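Local structure of putative exported protein (Bacteroides fragilis, 4RAA) at residues 77-80 with 85-88; 100-105 with 111-116. The protein is of unknown function but folds as a six-bladed beta-propeller of the YWTD type and is probably an exported lipoprotein. All coordinates share one frame; numbering follows the deposited sequence.

In the fold
Both contacts belong to the same run of sheet in the beta-propeller and follow one another along the chain, their centres about 11 Å apart. Interaction 1, at the surface, is a short parallel pairing of the end of strand 72-79 with the start of strand 85-94, held by two backbone hydrogen bonds among polar and charged side chains. Interaction 2 is buried: a regular antiparallel hairpin with four backbone bonds and mainly apolar and aromatic side chains. Strands 85-94 and 100-105 are neighbours in the sheet, and D105 links the two sites, its carboxylate probably accepting from the backbone nitrogens of I87 and L88, while Y86 packs against the Y114 hydroxyl.

Interaction 1: residues 77-80 with 85-88; sequences GQKG and EYIL
A short parallel strand pairing joins the end of strand 72-79 to the start of strand 85-94 in the propeller sheet, K79 lying beside Y86. Two backbone hydrogen bonds hold it: Y86 N donates to Q78 O (3.1 Å), and G80 N donates to Y86 O (3.1 Å). Y86 O also receives a CA-H contact from K79 CA.

The Y86 side chain folds back across the partner strand. Its CG sits between the backbone N and the carbonyl carbon (chi1 44°), a turn that brings the ring under the Q78 peptide, with Q78 O 3.4 Å above the ring plane and over its centre. The phenol oxygen reaches past G77 to hydrogen-bond with I76 O, and L63 N and Q75 NE2 are further partners.

Q78 and E85 run side by side in the same direction, with NE2 of Q78 3.0 Å from OE2 of E85 and the amide and carboxylate planes 76° apart. The other carboxylate oxygen, OE1, accepts from G82 N in the connecting turn. K79 bends at chi3 (74°) to carry its ammonium group along the strand to I87 O, a weak bond of 3.5 Å from NZ; its stronger partner is N60 O.

The pairing therefore rests on few backbone bonds, and side chains extend it. The bonds to its hydroxyl from I76 O, L63 N and Q75 NE2 probably limit the swing of the Y86 ring; Q78 O merely sits over its face. The K79 ammonium, shared between N60 O and, weakly, I87 O, would probably offset the partial negative charge of these two carbonyls.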
loop_
_atom_site.group_PDB
_atom_site.type_symbol
_atom_site.label_atom_id
_atom_site.label_comp_id
_atom_site.label_asym_id
_atom_site.label_seq_id
_atom_site.Cartn_x
_atom_site.Cartn_y
_atom_site.Cartn_z
ATOM N N GLY A 77 -13.800 5.786 10.106
ATOM C CA GLY A 77 -12.762 5.113 10.888
ATOM C C GLY A 77 -12.861 5.528 12.337
ATOM O O GLY A 77 -13.939 5.901 12.803
ATOM N N GLN A 78 -11.737 5.470 13.043
ATOM C CA GLN A 78 -11.665 5.889 14.456
ATOM C C GLN A 78 -10.224 6.100 14.892
ATOM O O GLN A 78 -9.305 5.752 14.156
ATOM C CB GLN A 78 -12.324 4.849 15.358
ATOM C CG GLN A 78 -11.849 3.426 15.108
ATOM C CD GLN A 78 -12.122 2.474 16.254
ATOM O OE1 GLN A 78 -12.923 2.747 17.152
ATOM N NE2 GLN A 78 -11.440 1.337 16.231
ATOM N N LYS A 79 -10.031 6.664 16.085
ATOM C CA LYS A 79 -8.686 6.864 16.625
ATOM C C LYS A 79 -8.131 5.559 17.145
ATOM O O LYS A 79 -8.879 4.742 17.688
ATOM C CB LYS A 79 -8.647 7.886 17.753
ATOM C CG LYS A 79 -9.069 9.282 17.330
ATOM C CD LYS A 79 -8.483 10.371 18.220
ATOM C CE LYS A 79 -6.992 10.597 17.945
ATOM N NZ LYS A 79 -6.418 11.797 18.620
ATOM N N GLY A 80 -6.818 5.387 17.000
ATOM C CA GLY A 80 -6.115 4.187 17.470
ATOM C C GLY A 80 -4.924 3.820 16.614
ATOM O O GLY A 80 -4.758 4.362 15.517
ATOM N N GLU A 85 -7.197 2.579 11.792
ATOM C CA GLU A 85 -7.282 3.544 12.883
ATOM C C GLU A 85 -6.175 4.589 12.697
ATOM O O GLU A 85 -5.140 4.291 12.094
ATOM C CB GLU A 85 -7.142 2.824 14.224
ATOM C CG GLU A 85 -8.153 1.698 14.457
ATOM C CD GLU A 85 -7.905 0.874 15.717
ATOM O OE1 GLU A 85 -6.862 1.027 16.382
ATOM O OE2 GLU A 85 -8.763 0.025 16.028
ATOM N N TYR A 86 -6.381 5.789 13.243
ATOM C CA TYR A 86 -5.453 6.935 13.075
ATOM C C TYR A 86 -5.147 7.747 14.343
ATOM O O TYR A 86 -5.948 7.752 15.264
ATOM C CB TYR A 86 -5.988 7.886 11.990
ATOM C CG TYR A 86 -7.490 8.201 12.038
ATOM C CD1 TYR A 86 -8.055 8.947 13.084
ATOM C CD2 TYR A 86 -8.350 7.768 11.014
ATOM C CE1 TYR A 86 -9.423 9.217 13.120
ATOM C CE2 TYR A 86 -9.717 8.049 11.047
ATOM C CZ TYR A 86 -10.247 8.782 12.111
ATOM O OH TYR A 86 -11.587 9.087 12.205
ATOM N N ILE A 87 -4.000 8.438 14.362
ATOM C CA ILE A 87 -3.573 9.289 15.504
ATOM C C ILE A 87 -3.644 10.774 15.168
ATOM O O ILE A 87 -4.187 11.537 15.965
ATOM C CB ILE A 87 -2.156 8.915 16.058
ATOM C CG1 ILE A 87 -2.241 7.771 17.081
ATOM C CG2 ILE A 87 -1.497 10.051 16.852
ATOM C CD1 ILE A 87 -2.846 6.488 16.575
ATOM N N LEU A 88 -3.062 11.181 14.040
ATOM C CA LEU A 88 -3.009 12.599 13.662
ATOM C C LEU A 88 -3.156 12.847 12.148
ATOM O O LEU A 88 -2.192 12.763 11.378
ATOM C CB LEU A 88 -1.720 13.245 14.197
ATOM C CG LEU A 88 -1.684 14.789 14.197
ATOM C CD1 LEU A 88 -2.618 15.369 15.260
ATOM C CD2 LEU A 88 -0.263 15.285 14.414
#

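Interaction 2: residues 100-105 with 111-116; sequences YIAAID and VLYYNA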
loop_
_atom_site.group_PDB
_atom_site.type_symbol
_atom_site.label_atom_id
_atom_site.label_comp_id
_atom_site.label_asym_id
_atom_site.label_seq_id
_atom_site.Cartn_x
_atom_site.Cartn_y
_atom_site.Cartn_z
ATOM N N TYR A 100 -13.324 5.966 -3.235
ATOM C CA TYR A 100 -12.694 6.014 -1.925
ATOM C C TYR A 100 -12.405 7.385 -1.362
ATOM O O TYR A 100 -12.292 8.355 -2.105
ATOM C CB TYR A 100 -11.368 5.246 -1.964
ATOM C CG TYR A 100 -10.223 5.852 -2.786
ATOM C CD1 TYR A 100 -9.391 6.856 -2.245
ATOM C CD2 TYR A 100 -9.928 5.385 -4.085
ATOM C CE1 TYR A 100 -8.330 7.387 -2.972
ATOM C CE2 TYR A 100 -8.860 5.917 -4.824
ATOM C CZ TYR A 100 -8.056 6.913 -4.260
ATOM O OH TYR A 100 -6.999 7.466 -4.961
ATOM N N ILE A 101 -12.230 7.411 -0.034
ATOM C CA ILE A 101 -11.815 8.586 0.739
ATOM C C ILE A 101 -10.474 8.179 1.378
ATOM O O ILE A 101 -10.424 7.232 2.160
ATOM C CB ILE A 101 -12.830 8.980 1.837
ATOM C CG1 ILE A 101 -14.164 9.396 1.215
ATOM C CG2 ILE A 101 -12.271 10.118 2.700
ATOM C CD1 ILE A 101 -15.316 9.351 2.189
ATOM N N ALA A 102 -9.409 8.907 1.041
ATOM C CA ALA A 102 -8.048 8.621 1.493
ATOM C C ALA A 102 -7.594 9.682 2.480
ATOM O O ALA A 102 -7.395 10.830 2.082
ATOM C CB ALA A 102 -7.105 8.586 0.296
ATOM N N ALA A 103 -7.438 9.300 3.750
ATOM C CA ALA A 103 -6.967 10.205 4.802
ATOM C C ALA A 103 -5.478 9.942 5.091
ATOM O O ALA A 103 -5.042 8.777 5.122
ATOM C CB ALA A 103 -7.793 10.018 6.054
ATOM N N ILE A 104 -4.724 11.029 5.314
ATOM C CA ILE A 104 -3.277 11.012 5.586
ATOM C C ILE A 104 -2.995 11.194 7.082
ATOM O O ILE A 104 -3.240 12.269 7.634
ATOM C CB ILE A 104 -2.537 12.127 4.796
ATOM C CG1 ILE A 104 -2.723 11.920 3.286
ATOM C CG2 ILE A 104 -1.039 12.162 5.148
ATOM C CD1 ILE A 104 -2.190 13.044 2.425
ATOM N N ASP A 105 -2.432 10.152 7.699
ATOM C CA ASP A 105 -2.043 10.146 9.104
ATOM C C ASP A 105 -0.537 10.441 9.187
ATOM O O ASP A 105 0.281 9.551 8.927
ATOM C CB ASP A 105 -2.388 8.778 9.726
ATOM C CG ASP A 105 -2.137 8.709 11.234
ATOM O OD1 ASP A 105 -1.735 9.708 11.869
ATOM O OD2 ASP A 105 -2.370 7.627 11.808
ATOM N N VAL A 111 -1.387 6.177 4.910
ATOM C CA VAL A 111 -2.546 6.661 4.170
ATOM C C VAL A 111 -3.623 5.616 4.412
ATOM O O VAL A 111 -3.363 4.432 4.199
ATOM C CB VAL A 111 -2.270 6.690 2.641
ATOM C CG1 VAL A 111 -3.444 7.301 1.886
ATOM C CG2 VAL A 111 -1.004 7.472 2.337
ATOM N N LEU A 112 -4.818 6.030 4.823
ATOM C CA LEU A 112 -5.922 5.085 5.067
ATOM C C LEU A 112 -7.027 5.345 4.059
ATOM O O LEU A 112 -7.462 6.492 3.907
ATOM C CB LEU A 112 -6.450 5.178 6.498
ATOM C CG LEU A 112 -5.358 5.008 7.569
ATOM C CD1 LEU A 112 -4.825 6.359 8.047
ATOM C CD2 LEU A 112 -5.870 4.216 8.758
ATOM N N TYR A 113 -7.453 4.277 3.373
ATOM C CA TYR A 113 -8.489 4.325 2.351
ATOM C C TYR A 113 -9.781 3.754 2.927
ATOM O O TYR A 113 -9.790 2.645 3.446
ATOM C CB TYR A 113 -8.064 3.532 1.107
ATOM C CG TYR A 113 -6.843 4.116 0.424
ATOM C CD1 TYR A 113 -5.554 3.902 0.937
ATOM C CD2 TYR A 113 -6.971 4.899 -0.729
ATOM C CE1 TYR A 113 -4.435 4.454 0.314
ATOM C CE2 TYR A 113 -5.863 5.462 -1.357
ATOM C CZ TYR A 113 -4.596 5.239 -0.835
ATOM O OH TYR A 113 -3.493 5.784 -1.441
ATOM N N TYR A 114 -10.845 4.552 2.857
ATOM C CA TYR A 114 -12.190 4.179 3.275
ATOM C C TYR A 114 -13.116 4.260 2.059
ATOM O O TYR A 114 -12.794 4.921 1.070
ATOM C CB TYR A 114 -12.684 5.120 4.373
ATOM C CG TYR A 114 -11.833 5.127 5.622
ATOM C CD1 TYR A 114 -12.069 4.228 6.666
ATOM C CD2 TYR A 114 -10.794 6.046 5.774
ATOM C CE1 TYR A 114 -11.291 4.241 7.828
ATOM C CE2 TYR A 114 -10.010 6.069 6.933
ATOM C CZ TYR A 114 -10.262 5.169 7.950
ATOM O OH TYR A 114 -9.480 5.202 9.068
ATOM N N ASN A 115 -14.261 3.583 2.145
ATOM C CA ASN A 115 -15.277 3.557 1.069
ATOM C C ASN A 115 -15.988 4.909 1.014
ATOM O O ASN A 115 -16.433 5.409 2.054
ATOM C CB ASN A 115 -16.302 2.445 1.346
ATOM C CG ASN A 115 -17.205 2.153 0.164
ATOM O OD1 ASN A 115 -18.086 2.938 -0.155
ATOM N ND2 ASN A 115 -17.030 0.985 -0.447
ATOM N N ALA A 116 -16.105 5.484 -0.183
ATOM C CA ALA A 116 -16.776 6.782 -0.361
ATOM C C ALA A 116 -18.288 6.718 -0.149
ATOM O O ALA A 116 -18.886 7.728 0.202
ATOM C CB ALA A 116 -16.473 7.362 -1.733
#
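Y113 leans its ring edge against the face of Y100 across the hairpin of strands 100-105 and 111-115, which run antiparallel at 155°. From CB the Y113 side chain leaves the same sheet face as A102, its CG anti to the carbonyl carbon and beside the backbone N (chi1 -64°), which swings the ring back over the neighbouring strand. CD2 meets CD1 of Y100 at 3.5 Å, lying 3.4 Å above that ring and offset toward its rim. CE2, the next atom out, reaches both CE1 of Y100 and the methyl of A102, 3.7 Å from CB. The Y113 ring also stacks with that of Y123. The two tyrosine rings of the hairpin form an edge-to-face pair with planes at 66°.

Beneath these side chains the backbones are joined by two reciprocal pairs of hydrogen bonds. I101 and Y114 exchange theirs at 2.8 Å, I101 N to Y114 O and Y114 N to I101 O, both nearly straight at hydrogen. A103 and L112 exchange a second pair at the same length, that from A103 N more bent.

On the other face, CD1 of L112 packs against CB of D105 at 3.8 Å, while I101 extends CD1 to CA of A116. The Y114 hydroxyl hydrogen-bonds to G84 O. The peptide groups of the hydrogen-bonded pairs are thus matched across the strands inside a buried apolar setting, and the A102 methyl lies against CD2 and CE2 of Y113, so the ring probably gains apolar contact from both A102 and Y100.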